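Local coordinates for protein 1-acyl-sn-glycerol-3-phosphate acyltransferase (Thermotoga maritima, PDB 5KYM) that catalyses the transfer of a fatty acyl chain to lysophosphatidic acid at the membrane, yielding the phospholipid precursor phosphatidic acid, at residues A98-I103 and V149-V153; A141-K146 and I175-V181. All coordinates share one frame; numbering follows the deposited sequence.

Contact 1. Residues A98-I103 and V149-V153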
ATOM      1  N   ALA A  98       4.310  -4.294   4.150  1.00 40.48           N
ATOM      2  CA  ALA A  98       4.819  -5.139   3.095  1.00 41.67           C
ATOM      3  C   ALA A  98       5.314  -4.382   1.868  1.00 42.72           C
ATOM      4  O   ALA A  98       4.652  -3.469   1.425  1.00 44.44           O
ATOM      5  CB  ALA A  98       3.690  -6.069   2.701  1.00 41.73           C
ATOM      6  N   THR A  99       6.443  -4.782   1.309  1.00 43.47           N
ATOM      7  CA  THR A  99       6.914  -4.175   0.107  1.00 45.63           C
ATOM      8  C   THR A  99       6.613  -5.053  -1.045  1.00 48.79           C
ATOM      9  O   THR A  99       7.522  -5.606  -1.702  1.00 52.18           O
ATOM     10  CB  THR A  99       8.406  -3.850   0.119  1.00 46.48           C
ATOM     11  OG1 THR A  99       9.193  -5.000   0.378  1.00 46.06           O
ATOM     12  CG2 THR A  99       8.682  -2.908   1.174  1.00 49.48           C
ATOM     13  N   GLY A 100       5.317  -5.068  -1.372  1.00 49.73           N
ATOM     14  CA  GLY A 100       4.766  -5.832  -2.485  1.00 48.48           C
ATOM     15  C   GLY A 100       4.336  -5.069  -3.729  1.00 47.39           C
ATOM     16  O   GLY A 100       4.307  -3.825  -3.796  1.00 47.05           O
ATOM     17  N   ALA A 101       3.989  -5.878  -4.715  1.00 47.67           N
ATOM     18  CA  ALA A 101       3.331  -5.439  -5.939  1.00 47.68           C
ATOM     19  C   ALA A 101       2.004  -4.711  -5.716  1.00 44.64           C
ATOM     20  O   ALA A 101       1.293  -4.950  -4.788  1.00 44.33           O
ATOM     21  CB  ALA A 101       3.068  -6.660  -6.782  1.00 49.14           C
ATOM     22  N   PHE A 102       1.675  -3.822  -6.606  1.00 44.20           N
ATOM     23  CA  PHE A 102       0.389  -3.186  -6.598  1.00 46.81           C
ATOM     24  C   PHE A 102      -0.067  -2.927  -8.026  1.00 51.36           C
ATOM     25  O   PHE A 102       0.670  -3.211  -8.949  1.00 51.98           O
ATOM     26  CB  PHE A 102       0.300  -1.999  -5.642  1.00 47.01           C
ATOM     27  CG  PHE A 102       1.180  -0.832  -5.943  1.00 49.15           C
ATOM     28  CD1 PHE A 102       2.439  -0.751  -5.431  1.00 53.17           C
ATOM     29  CD2 PHE A 102       0.686   0.271  -6.649  1.00 52.15           C
ATOM     30  CE1 PHE A 102       3.275   0.370  -5.748  1.00 56.66           C
ATOM     31  CE2 PHE A 102       1.465   1.418  -6.909  1.00 51.33           C
ATOM     32  CZ  PHE A 102       2.764   1.472  -6.465  1.00 52.74           C
ATOM     33  N   ILE A 103      -1.300  -2.444  -8.197  1.00 54.44           N
ATOM     34  CA  ILE A 103      -1.922  -2.174  -9.508  1.00 52.72           C
ATOM     35  C   ILE A 103      -1.847  -0.673  -9.802  1.00 55.39           C
ATOM     36  O   ILE A 103      -2.480   0.106  -9.119  1.00 56.79           O
ATOM     37  CB  ILE A 103      -3.387  -2.667  -9.481  1.00 51.47           C
ATOM     38  CG1 ILE A 103      -3.433  -4.135  -9.887  1.00 51.46           C
ATOM     39  CG2 ILE A 103      -4.342  -1.790 -10.284  1.00 51.49           C
ATOM     40  CD1 ILE A 103      -2.613  -5.032  -8.961  1.00 51.33           C
ATOM     41  N   VAL A 149       5.174 -13.472  -5.404  1.00 59.61           N
ATOM     42  CA  VAL A 149       5.126 -12.030  -5.125  1.00 58.21           C
ATOM     43  C   VAL A 149       3.988 -11.682  -4.146  1.00 57.29           C
ATOM     44  O   VAL A 149       2.845 -12.153  -4.309  1.00 52.71           O
ATOM     45  CB  VAL A 149       4.886 -11.215  -6.421  1.00 59.26           C
ATOM     46  CG1 VAL A 149       4.847  -9.726  -6.102  1.00 59.16           C
ATOM     47  CG2 VAL A 149       5.931 -11.518  -7.493  1.00 57.88           C
ATOM     48  N   THR A 150       4.295 -10.829  -3.155  1.00 55.53           N
ATOM     49  CA  THR A 150       3.250 -10.268  -2.287  1.00 51.37           C
ATOM     50  C   THR A 150       2.489  -9.193  -3.056  1.00 49.13           C
ATOM     51  O   THR A 150       3.089  -8.393  -3.722  1.00 49.39           O
ATOM     52  CB  THR A 150       3.846  -9.696  -0.981  1.00 50.45           C
ATOM     53  OG1 THR A 150       4.160 -10.751  -0.082  1.00 50.64           O
ATOM     54  CG2 THR A 150       2.867  -8.826  -0.210  1.00 52.65           C
ATOM     55  N   PHE A 151       1.181  -9.165  -2.932  1.00 48.27           N
ATOM     56  CA  PHE A 151       0.383  -8.114  -3.530  1.00 51.36           C
ATOM     57  C   PHE A 151      -0.299  -7.260  -2.495  1.00 52.65           C
ATOM     58  O   PHE A 151      -0.453  -7.677  -1.341  1.00 56.60           O
ATOM     59  CB  PHE A 151      -0.686  -8.685  -4.484  1.00 54.64           C
ATOM     60  CG  PHE A 151      -0.268  -8.635  -5.892  1.00 58.16           C
ATOM     61  CD1 PHE A 151       0.725  -9.538  -6.358  1.00 60.66           C
ATOM     62  CD2 PHE A 151      -0.763  -7.646  -6.752  1.00 60.79           C
ATOM     63  CE1 PHE A 151       1.198  -9.449  -7.654  1.00 58.37           C
ATOM     64  CE2 PHE A 151      -0.298  -7.584  -8.076  1.00 61.87           C
ATOM     65  CZ  PHE A 151       0.684  -8.479  -8.511  1.00 59.85           C
ATOM     66  N   ILE A 152      -0.702  -6.063  -2.929  1.00 50.79           N
ATOM     67  CA  ILE A 152      -1.418  -5.096  -2.102  1.00 48.00           C
ATOM     68  C   ILE A 152      -2.542  -4.647  -2.941  1.00 45.49           C
ATOM     69  O   ILE A 152      -2.325  -4.143  -4.031  1.00 45.91           O
ATOM     70  CB  ILE A 152      -0.541  -3.872  -1.733  1.00 49.04           C
ATOM     71  CG1 ILE A 152       0.739  -4.331  -1.019  1.00 49.40           C
ATOM     72  CG2 ILE A 152      -1.298  -2.872  -0.865  1.00 48.96           C
ATOM     73  CD1 ILE A 152       1.763  -3.252  -0.787  1.00 49.34           C
ATOM     74  N   VAL A 153      -3.744  -4.830  -2.440  1.00 45.49           N
ATOM     75  CA  VAL A 153      -4.960  -4.788  -3.261  1.00 47.60           C
ATOM     76  C   VAL A 153      -6.015  -3.909  -2.531  1.00 48.37           C
ATOM     77  O   VAL A 153      -6.150  -4.011  -1.315  1.00 44.94           O
ATOM     78  CB  VAL A 153      -5.373  -6.269  -3.505  1.00 49.72           C
ATOM     79  CG1 VAL A 153      -6.861  -6.467  -3.721  1.00 51.90           C
ATOM     80  CG2 VAL A 153      -4.570  -6.843  -4.656  1.00 50.22           C
TER
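The Phe151 ring lies flat beneath Ala101, whose methyl carbon CB sits 3.5 Å from the ring centroid and only 13° off the ring normal, a CH-pi contact over one face. It accompanies a single beta bridge, through which strand 151-153, an outermost strand of the mixed sheet in this acyltransferase alpha-beta fold, holds the loop leading from helix 89-96 to strand 103-104. Two backbone bonds make the bridge: Ala101 N donates to Thr150 O at 2.8 Å, and Ala101 O receives Ile152 N at 2.9 Å. One residue of the loop is thus gripped through both its amide and its carbonyl, in the pattern of a parallel bridge. The ring is approached from another direction by Ile103, which crosses it at about a right angle and brings CD1 to the edge, near the ring plane, 3.6 Å from Phe151 CE2. Val149 reaches the same methyl as the ring does, its CG1 lying 3.6 Å from Ala101 CB. On the side of the ring away from Ala101, Ala141 and Leu145 of helix 137-147 pack on it, with Lys144 alongside. With an alanine at Phe151, the Ala101 methyl and Ile103 CD1 would probably lose their aromatic partner and a gap is likely to open between loop and helix.

Phe102 behaves differently. Its base meets the strand, CB lying 3.8 Å from Ile152 O; with CG placed between the backbone N and the carbonyl carbon (chi1 64°), the ring leads away from the strand, and the Phe102 side chain touches Ile90 and comes within about 4 Å of a bound nonane. Ile152 also reaches the beginning of the loop, where its CD1 carbon stops 3.6 Å from Ala98 O.

Contact 2. Residues A141-K146 and I175-V181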
ATOM      1  N   ALA A 141      -1.118 -10.811 -12.143  1.00 90.18           N
ATOM      2  CA  ALA A 141      -1.267 -10.846 -10.702  1.00 81.37           C
ATOM      3  C   ALA A 141      -1.341 -12.296 -10.233  1.00 77.50           C
ATOM      4  O   ALA A 141      -0.533 -12.720  -9.420  1.00 76.08           O
ATOM      5  CB  ALA A 141      -2.509 -10.084 -10.285  1.00 80.55           C
ATOM      6  N   ILE A 142      -2.269 -13.067 -10.804  1.00 73.94           N
ATOM      7  CA  ILE A 142      -2.405 -14.496 -10.490  1.00 71.65           C
ATOM      8  C   ILE A 142      -1.073 -15.223 -10.699  1.00 74.54           C
ATOM      9  O   ILE A 142      -0.620 -16.036  -9.869  1.00 73.42           O
ATOM     10  CB  ILE A 142      -3.485 -15.199 -11.325  1.00 71.16           C
ATOM     11  CG1 ILE A 142      -4.874 -14.697 -10.943  1.00 71.16           C
ATOM     12  CG2 ILE A 142      -3.444 -16.697 -11.065  1.00 72.73           C
ATOM     13  CD1 ILE A 142      -6.044 -15.595 -11.346  1.00 71.15           C
ATOM     14  N   GLU A 143      -0.440 -14.913 -11.837  1.00 77.77           N
ATOM     15  CA  GLU A 143       0.806 -15.562 -12.239  1.00 79.78           C
ATOM     16  C   GLU A 143       1.947 -15.179 -11.300  1.00 75.87           C
ATOM     17  O   GLU A 143       2.577 -16.065 -10.698  1.00 73.95           O
ATOM     18  CB  GLU A 143       1.099 -15.292 -13.725  1.00 86.40           C
ATOM     19  CG  GLU A 143       0.182 -15.998 -14.764  1.00 96.47           C
ATOM     20  CD  GLU A 143      -0.332 -17.417 -14.390  1.00 97.77           C
ATOM     21  OE1 GLU A 143       0.598 -18.254 -14.216  1.00 96.14           O
ATOM     22  OE2 GLU A 143      -1.617 -17.664 -14.294  1.00 83.72           O
ATOM     23  N   LYS A 144       2.172 -13.874 -11.130  1.00 69.51           N
ATOM     24  CA  LYS A 144       3.067 -13.365 -10.085  1.00 66.39           C
ATOM     25  C   LYS A 144       2.833 -13.946  -8.689  1.00 66.63           C
ATOM     26  O   LYS A 144       3.797 -14.320  -8.012  1.00 66.29           O
ATOM     27  CB  LYS A 144       3.002 -11.837  -9.996  1.00 63.57           C
ATOM     28  CG  LYS A 144       3.739 -11.189 -11.115  1.00 63.59           C
ATOM     29  CD  LYS A 144       3.434  -9.715 -11.357  1.00 62.52           C
ATOM     30  CE  LYS A 144       4.347  -9.246 -12.489  1.00 62.69           C
ATOM     31  NZ  LYS A 144       4.030  -7.885 -12.984  1.00 63.38           N
ATOM     32  N   LEU A 145       1.573 -14.040  -8.268  1.00 66.20           N
ATOM     33  CA  LEU A 145       1.254 -14.661  -6.986  1.00 64.15           C
ATOM     34  C   LEU A 145       1.771 -16.068  -6.891  1.00 67.13           C
ATOM     35  O   LEU A 145       2.421 -16.402  -5.887  1.00 64.94           O
ATOM     36  CB  LEU A 145      -0.224 -14.621  -6.666  1.00 62.22           C
ATOM     37  CG  LEU A 145      -0.613 -13.264  -6.032  1.00 60.42           C
ATOM     38  CD1 LEU A 145      -2.091 -12.968  -6.288  1.00 62.45           C
ATOM     39  CD2 LEU A 145      -0.294 -13.144  -4.572  1.00 57.03           C
ATOM     40  N   LYS A 146       1.543 -16.865  -7.945  1.00 74.63           N
ATOM     41  CA  LYS A 146       2.028 -18.257  -8.003  1.00 76.41           C
ATOM     42  C   LYS A 146       3.544 -18.353  -7.931  1.00 75.66           C
ATOM     43  O   LYS A 146       4.086 -19.232  -7.282  1.00 78.15           O
ATOM     44  CB  LYS A 146       1.486 -18.956  -9.239  1.00 79.63           C
ATOM     45  CG  LYS A 146      -0.017 -19.190  -9.190  1.00 86.88           C
ATOM     46  CD  LYS A 146      -0.625 -19.243 -10.607  1.00 95.92           C
ATOM     47  CE  LYS A 146      -2.058 -19.813 -10.720  1.00101.23           C
ATOM     48  NZ  LYS A 146      -2.528 -19.849 -12.153  1.00102.66           N
ATOM     49  N   ILE A 175      -8.455 -12.724  -6.831  1.00 64.04           N
ATOM     50  CA  ILE A 175      -7.041 -13.145  -6.940  1.00 62.28           C
ATOM     51  C   ILE A 175      -6.611 -14.084  -5.822  1.00 59.48           C
ATOM     52  O   ILE A 175      -5.731 -14.901  -6.006  1.00 60.32           O
ATOM     53  CB  ILE A 175      -6.006 -12.015  -7.104  1.00 63.54           C
ATOM     54  CG1 ILE A 175      -5.837 -11.240  -5.855  1.00 60.70           C
ATOM     55  CG2 ILE A 175      -6.375 -11.063  -8.223  1.00 69.45           C
ATOM     56  CD1 ILE A 175      -4.704 -10.280  -6.010  1.00 60.34           C
ATOM     57  N   ALA A 176      -7.278 -13.994  -4.682  1.00 57.80           N
ATOM     58  CA  ALA A 176      -7.029 -14.923  -3.570  1.00 59.10           C
ATOM     59  C   ALA A 176      -7.636 -16.308  -3.822  1.00 60.06           C
ATOM     60  O   ALA A 176      -6.962 -17.341  -3.700  1.00 62.60           O
ATOM     61  CB  ALA A 176      -7.555 -14.349  -2.269  1.00 58.99           C
ATOM     62  N   VAL A 177      -8.919 -16.318  -4.176  1.00 60.83           N
ATOM     63  CA  VAL A 177      -9.632 -17.545  -4.525  1.00 60.27           C
ATOM     64  C   VAL A 177      -8.905 -18.407  -5.510  1.00 57.44           C
ATOM     65  O   VAL A 177      -8.762 -19.569  -5.263  1.00 57.04           O
ATOM     66  CB  VAL A 177     -11.070 -17.241  -4.998  1.00 60.65           C
ATOM     67  CG1 VAL A 177     -11.500 -18.144  -6.096  1.00 61.78           C
ATOM     68  CG2 VAL A 177     -11.970 -17.397  -3.821  1.00 62.25           C
ATOM     69  N   LYS A 178      -8.420 -17.815  -6.583  1.00 59.04           N
ATOM     70  CA  LYS A 178      -7.761 -18.556  -7.711  1.00 63.84           C
ATOM     71  C   LYS A 178      -6.285 -18.877  -7.503  1.00 61.39           C
ATOM     72  O   LYS A 178      -5.698 -19.523  -8.345  1.00 65.90           O
ATOM     73  CB  LYS A 178      -7.914 -17.798  -9.065  1.00 68.31           C
ATOM     74  CG  LYS A 178      -9.254 -18.030  -9.745  1.00 72.80           C
ATOM     75  CD  LYS A 178      -9.404 -17.224 -11.028  1.00 80.34           C
ATOM     76  CE  LYS A 178     -10.756 -17.498 -11.704  1.00 88.57           C
ATOM     77  NZ  LYS A 178     -11.127 -18.945 -11.818  1.00 90.79           N
ATOM     78  N   THR A 179      -5.666 -18.371  -6.444  1.00 58.26           N
ATOM     79  CA  THR A 179      -4.259 -18.666  -6.145  1.00 55.76           C
ATOM     80  C   THR A 179      -4.076 -19.407  -4.856  1.00 55.09           C
ATOM     81  O   THR A 179      -2.992 -19.945  -4.638  1.00 58.53           O
ATOM     82  CB  THR A 179      -3.393 -17.381  -6.014  1.00 54.35           C
ATOM     83  OG1 THR A 179      -3.805 -16.561  -4.902  1.00 50.38           O
ATOM     84  CG2 THR A 179      -3.478 -16.566  -7.280  1.00 55.01           C
ATOM     85  N   GLY A 180      -5.075 -19.370  -3.979  1.00 53.08           N
ATOM     86  CA  GLY A 180      -4.919 -19.882  -2.637  1.00 51.53           C
ATOM     87  C   GLY A 180      -3.905 -19.224  -1.719  1.00 50.94           C
ATOM     88  O   GLY A 180      -3.623 -19.776  -0.637  1.00 49.72           O
ATOM     89  N   VAL A 181      -3.391 -18.031  -2.067  1.00 51.62           N
ATOM     90  CA  VAL A 181      -2.467 -17.334  -1.127  1.00 51.92           C
ATOM     91  C   VAL A 181      -3.295 -16.610  -0.031  1.00 50.18           C
ATOM     92  O   VAL A 181      -4.421 -16.147  -0.286  1.00 49.93           O
ATOM     93  CB  VAL A 181      -1.368 -16.411  -1.774  1.00 51.15           C
ATOM     94  CG1 VAL A 181      -1.283 -16.546  -3.312  1.00 50.95           C
ATOM     95  CG2 VAL A 181      -1.535 -14.958  -1.370  1.00 50.17           C
TER
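Leu145 on helix 137-147 faces Ile175, Thr179 and Val181, three side chains that each cross it at about a right angle, and its atoms can be taken in turn. At the base, CB rests on the Thr179 methyl CG2, 3.8 Å away, with Val181 CG1 only slightly farther off. Past CG the branches part. CD1 goes to Ile175, meeting its terminal CD1 at 3.8 Å while still touching the threonine methyl; CD2 is turned to Val181, 3.8 Å from CG1 and in contact with CG2 as well. A single leucine thus touches Ile175 in the helix and Val181 in the loop that follows.

In the alpha-beta fold of this acyltransferase, helix 137-147 and the short helix 174-177 lie beside each other against the mixed sheet, where Leu145, Ile175 and Val181 all touch Ile79 of strand 79-82.

Thr179 divides its labour between two branches. Its OG1 lies between the backbone N and the carbonyl carbon (chi1 64°), from where it donates to Ile175 O at 2.8 Å, in the carbonyl plane, and accepts from Val181 N at 3.2 Å. The second bond, nearly straight at 170°, closes an ST turn round Gly180, the residue of positive phi that follows the helix. With its hydroxyl thus engaged in its own segment, the CG2 methyl is presented to the neighbouring helix, and Ile142 CG2 approaches it to 3.8 Å.

Farther out, Ile142 lays its CD1 against the aliphatic part of Lys178, 3.7 Å from CB and close to CD too. Lys146 comes only loosely near, its CE toward Lys178 O, and its extended chain carries NZ to a salt bridge with Glu143 OE2 in the same helix, 3.2 Å away, approaching on the syn side but 29° out of the carboxylate plane.

One contact ties a loop to the edge strand 151-153; the other packs helix 137-147 against helix 174-177 and the loop after it. Their centres are about 12 Å apart, and their segments alternate along the chain: segment 98-103, helix segment 141-146, strand segment 149-153, then 175-181. The two helices of contact 2 thus flank the strand of contact 1 in sequence. The contacts meet directly, Val153 packing on Ile175 and Val149 N lying 3.1 Å from Lys144 O, a probable hydrogen bond. All four segments belong to the acyltransferase family region; contact 1 lies nearer the chain centre and the lipid-binding two-helix part, contact 2 toward the periphery.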